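Aspartate aminotransferase (Leishmania major, PDB 4H51) probably catalyses the pyridoxal phosphate-dependent transfer of an amino group between L-aspartate and 2-oxoglutarate, working as a homodimer. Local coordinates at residues B[54-57]-B[58-62]; B[397-400]-B[401-404]. All coordinates share one frame; numbering follows the deposited sequence.

Interaction 1 comes first along the chain, in the loop between strand 47-48 and helix 65-76. Interaction 2 follows later, where the loop after strand 392-394 enters helix 400-416. Their centres are only about 11 Å apart, and the two touch. The methyl CG2 of Thr-399 packs on the backbone of the 54-62 turn, 3.3 Å from Gly-59 N. Backbone hydrogen bonds between Arg-55 and Ala-396 join the same two loops. Helix 320-350 serves both: its Arg-336 bonds to Leu-398 O and, weakly, to Arg-55 O. Two loops far apart in sequence are thus held together against this helix. Arg-55 also ties the first to Glu-82 of the second subunit; no other chain of the dimer touches interaction 2.

Interaction 1 of 2, residues B[54-57]-B[58-62]; sequences YRDE and QGRPY. With EDO (1,2-ethanediol), chain D.
A type I beta turn from Asp-56 to Gly-59 carries this contact, and the carboxylate of Asp-56 organises it. The turn closes through Gly-59 N to Asp-56 O (2.8 Å). Asp-56 OD1 adds an Asx turn by accepting from Gln-58 N at 2.8 Å, and it also takes Arg-60 N at 2.9 Å. These two donors reach OD1 from opposite faces of the carboxylate. CG lies between the backbone N and the carbonyl carbon (chi1 73°), which folds the carboxylate back over the turn toward Gln-58 N and Arg-60 N. Asp-56 OD2 accepts from both NE and NH2 of Arg-60, each at 3.0 Å, in a side-on salt bridge. The carboxylate and guanidinium planes are 53° apart. Water 2 links OD2 to Pro-61 O as well.

Arg-55 lays one guanidinium face against CG of Pro-61. Its NH1 bonds to Tyr-54 O and forms a salt bridge with Glu-82 of the second subunit. The rings of Tyr-54 and Tyr-62 lie side by side, obliquely turned. A 1,2-ethanediol, probably from the crystallisation liquor, puts C1 over one face of Tyr-62. The diol's O1 takes a hydrogen bond from Tyr-54 OH (2.6 Å) and gives one to Glu-57 OE1 (2.8 Å).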
# COMPACT_ATOMS: atom_id res chain seq x y z
N TYR B 54 -6.88 -19.17 -6.69
CA TYR B 54 -6.76 -20.64 -6.72
C TYR B 54 -7.77 -21.27 -5.72
O TYR B 54 -7.97 -20.77 -4.59
CB TYR B 54 -5.32 -21.08 -6.39
CG TYR B 54 -5.17 -22.57 -6.45
CD1 TYR B 54 -5.00 -23.21 -7.67
CD2 TYR B 54 -5.24 -23.35 -5.29
CE1 TYR B 54 -4.90 -24.57 -7.74
CE2 TYR B 54 -5.13 -24.72 -5.36
CZ TYR B 54 -5.01 -25.33 -6.60
OH TYR B 54 -4.89 -26.66 -6.74
N ARG B 55 -8.42 -22.33 -6.15
CA ARG B 55 -9.18 -23.16 -5.24
C ARG B 55 -8.68 -24.59 -5.33
O ARG B 55 -8.13 -25.02 -6.37
CB ARG B 55 -10.68 -23.05 -5.58
CG ARG B 55 -11.26 -21.65 -5.46
CD ARG B 55 -11.44 -21.29 -3.97
NE ARG B 55 -11.89 -19.91 -3.72
CZ ARG B 55 -11.10 -18.85 -3.52
NH1 ARG B 55 -9.78 -18.93 -3.63
NH2 ARG B 55 -11.62 -17.67 -3.21
N ASP B 56 -8.85 -25.32 -4.26
CA ASP B 56 -8.45 -26.72 -4.20
C ASP B 56 -9.51 -27.64 -4.86
O ASP B 56 -10.47 -27.16 -5.50
CB ASP B 56 -8.10 -27.13 -2.77
CG ASP B 56 -9.32 -27.28 -1.85
OD1 ASP B 56 -10.49 -27.27 -2.32
OD2 ASP B 56 -9.07 -27.42 -0.64
N GLU B 57 -9.25 -28.94 -4.71
CA GLU B 57 -10.07 -30.05 -5.27
C GLU B 57 -11.54 -29.95 -4.86
O GLU B 57 -12.42 -30.39 -5.59
CB GLU B 57 -9.53 -31.39 -4.73
CG GLU B 57 -8.26 -31.88 -5.40
CD GLU B 57 -6.95 -31.15 -5.01
OE1 GLU B 57 -6.89 -30.24 -4.15
OE2 GLU B 57 -5.94 -31.56 -5.61
N GLN B 58 -11.77 -29.38 -3.69
CA GLN B 58 -13.12 -29.20 -3.21
C GLN B 58 -13.64 -27.79 -3.40
O GLN B 58 -14.70 -27.44 -2.88
CB GLN B 58 -13.18 -29.57 -1.75
CG GLN B 58 -12.79 -31.02 -1.52
CD GLN B 58 -13.31 -31.48 -0.19
OE1 GLN B 58 -12.65 -31.31 0.85
NE2 GLN B 58 -14.51 -32.05 -0.21
N GLY B 59 -12.93 -26.98 -4.16
CA GLY B 59 -13.36 -25.62 -4.46
C GLY B 59 -13.18 -24.65 -3.30
O GLY B 59 -13.81 -23.62 -3.28
N ARG B 60 -12.31 -24.98 -2.36
CA ARG B 60 -12.07 -24.16 -1.19
C ARG B 60 -10.84 -23.28 -1.36
O ARG B 60 -9.86 -23.67 -2.08
CB ARG B 60 -11.88 -25.02 0.04
CG ARG B 60 -13.07 -25.89 0.43
CD ARG B 60 -12.66 -26.89 1.51
NE ARG B 60 -11.51 -27.73 1.08
CZ ARG B 60 -11.06 -28.80 1.73
NH1 ARG B 60 -11.66 -29.23 2.86
NH2 ARG B 60 -10.04 -29.50 1.24
N PRO B 61 -10.85 -22.10 -0.70
CA PRO B 61 -9.62 -21.34 -0.62
C PRO B 61 -8.51 -22.24 -0.08
O PRO B 61 -8.77 -23.05 0.82
CB PRO B 61 -9.97 -20.25 0.40
CG PRO B 61 -11.44 -20.04 0.19
CD PRO B 61 -11.93 -21.45 0.09
N TYR B 62 -7.28 -22.07 -0.58
CA TYR B 62 -6.20 -23.01 -0.31
C TYR B 62 -4.97 -22.30 0.23
O TYR B 62 -4.07 -21.93 -0.53
CB TYR B 62 -5.86 -23.80 -1.60
CG TYR B 62 -4.74 -24.82 -1.41
CD1 TYR B 62 -4.91 -25.92 -0.62
CD2 TYR B 62 -3.49 -24.62 -1.99
CE1 TYR B 62 -3.90 -26.83 -0.44
CE2 TYR B 62 -2.46 -25.52 -1.80
CZ TYR B 62 -2.65 -26.61 -1.02
OH TYR B 62 -1.63 -27.52 -0.80
C1 EDO D . -4.10 -28.15 -3.80
O1 EDO D . -5.23 -28.09 -4.65
C2 EDO D . -2.88 -28.55 -4.63
O2 EDO D . -2.92 -29.96 -4.83
O HOH W 1 -6.57 -19.91 -2.41
O HOH W 2 -8.25 -25.75 1.24

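Interaction 2 of 2, residues B[397-400]-B[401-404]; sequences GLTH and ETAL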
# COMPACT_ATOMS: atom_id res chain seq x y z
N GLY B 397 -10.82 -22.18 -10.22
CA GLY B 397 -11.94 -22.19 -9.28
C GLY B 397 -12.85 -23.39 -9.41
O GLY B 397 -13.80 -23.54 -8.64
N LEU B 398 -12.57 -24.22 -10.42
CA LEU B 398 -13.37 -25.39 -10.72
C LEU B 398 -13.07 -26.60 -9.84
O LEU B 398 -11.95 -26.77 -9.34
CB LEU B 398 -13.17 -25.81 -12.17
CG LEU B 398 -13.73 -24.93 -13.25
CD1 LEU B 398 -13.20 -25.37 -14.63
CD2 LEU B 398 -15.26 -24.85 -13.20
N THR B 399 -14.07 -27.43 -9.68
CA THR B 399 -13.94 -28.80 -9.20
C THR B 399 -14.37 -29.73 -10.34
O THR B 399 -14.98 -29.28 -11.33
CB THR B 399 -14.83 -29.03 -7.98
OG1 THR B 399 -16.21 -29.01 -8.36
CG2 THR B 399 -14.53 -27.97 -6.85
N HIS B 400 -14.05 -31.02 -10.22
CA HIS B 400 -14.55 -32.01 -11.18
C HIS B 400 -16.00 -31.74 -11.47
O HIS B 400 -16.40 -31.60 -12.62
CB HIS B 400 -14.37 -33.43 -10.63
CG HIS B 400 -14.98 -34.50 -11.50
ND1 HIS B 400 -14.38 -34.94 -12.65
CD2 HIS B 400 -16.18 -35.21 -11.39
CE1 HIS B 400 -15.16 -35.87 -13.23
NE2 HIS B 400 -16.26 -36.04 -12.45
N GLU B 401 -16.78 -31.63 -10.41
CA GLU B 401 -18.21 -31.42 -10.50
C GLU B 401 -18.57 -30.13 -11.27
O GLU B 401 -19.41 -30.17 -12.19
CB GLU B 401 -18.79 -31.44 -9.09
CG GLU B 401 -20.29 -31.30 -8.90
CD GLU B 401 -20.70 -31.42 -7.42
OE1 GLU B 401 -20.58 -30.44 -6.65
OE2 GLU B 401 -21.16 -32.50 -7.01
N THR B 402 -17.96 -29.00 -10.94
CA THR B 402 -18.34 -27.74 -11.59
C THR B 402 -17.73 -27.60 -12.99
O THR B 402 -18.28 -26.88 -13.80
CB THR B 402 -18.10 -26.49 -10.69
OG1 THR B 402 -16.72 -26.43 -10.29
CG2 THR B 402 -18.99 -26.57 -9.41
N ALA B 403 -16.64 -28.32 -13.29
CA ALA B 403 -16.13 -28.41 -14.66
C ALA B 403 -17.18 -29.01 -15.62
O ALA B 403 -17.42 -28.51 -16.75
CB ALA B 403 -14.86 -29.25 -14.71
N LEU B 404 -17.78 -30.12 -15.19
CA LEU B 404 -18.85 -30.74 -15.96
C LEU B 404 -20.02 -29.75 -16.08
O LEU B 404 -20.57 -29.60 -17.14
CB LEU B 404 -19.30 -32.05 -15.31
CG LEU B 404 -18.24 -33.19 -15.24
CD1 LEU B 404 -18.83 -34.42 -14.57
CD2 LEU B 404 -17.63 -33.56 -16.59
O HOH W 3 -16.37 -24.65 -8.43
O HOH W 4 -17.74 -28.69 -6.38
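His-400 meets Leu-404, and Thr-402 meets Thr-399, at the start of helix 400-416. His-400 is the first residue of the helix. Its imidazole swings out with CG opposite the backbone N, and Leu-404 CG sits over one ring face. The closest side-chain atoms of this pair are His-400 NE2 and Leu-404 CD1, at 3.7 Å. His-400 O accepts a long bond from Leu-404 N (3.3 Å).

Thr-402 forms a capping box with Thr-399, the N-cap residue. Thr-402 OG1 accepts from Thr-399 N at 2.9 Å, along an almost straight N-H...O line (177°). In return Thr-399 OG1 accepts from Thr-402 N at 3.1 Å. Both hydroxyls lie between their own backbone N and carbonyl carbon (chi1 57° for Thr-402, 69° for Thr-399), a torsion that brings each to the other residue's amide N. The box thus satisfies two amide groups at the helix start. Water 3 connects Thr-402 OG1 with Gly-397 O. Leu-398 CD2 lies 3.6 Å from Thr-402 OG1.

Glu-401 brings its CB to 3.6 Å from Thr-399 OG1. Water 4 lies between that hydroxyl and Glu-401 OE1, its bond to OE1 being weak.

Leu-398 and Ala-403, the buried residues here, face helix 320-350. Both pack on Val-344, and Ala-403 and Leu-404 on Thr-343. Arg-336 of that helix bonds to Leu-398 O, tying the loop after strand 392-394 to it.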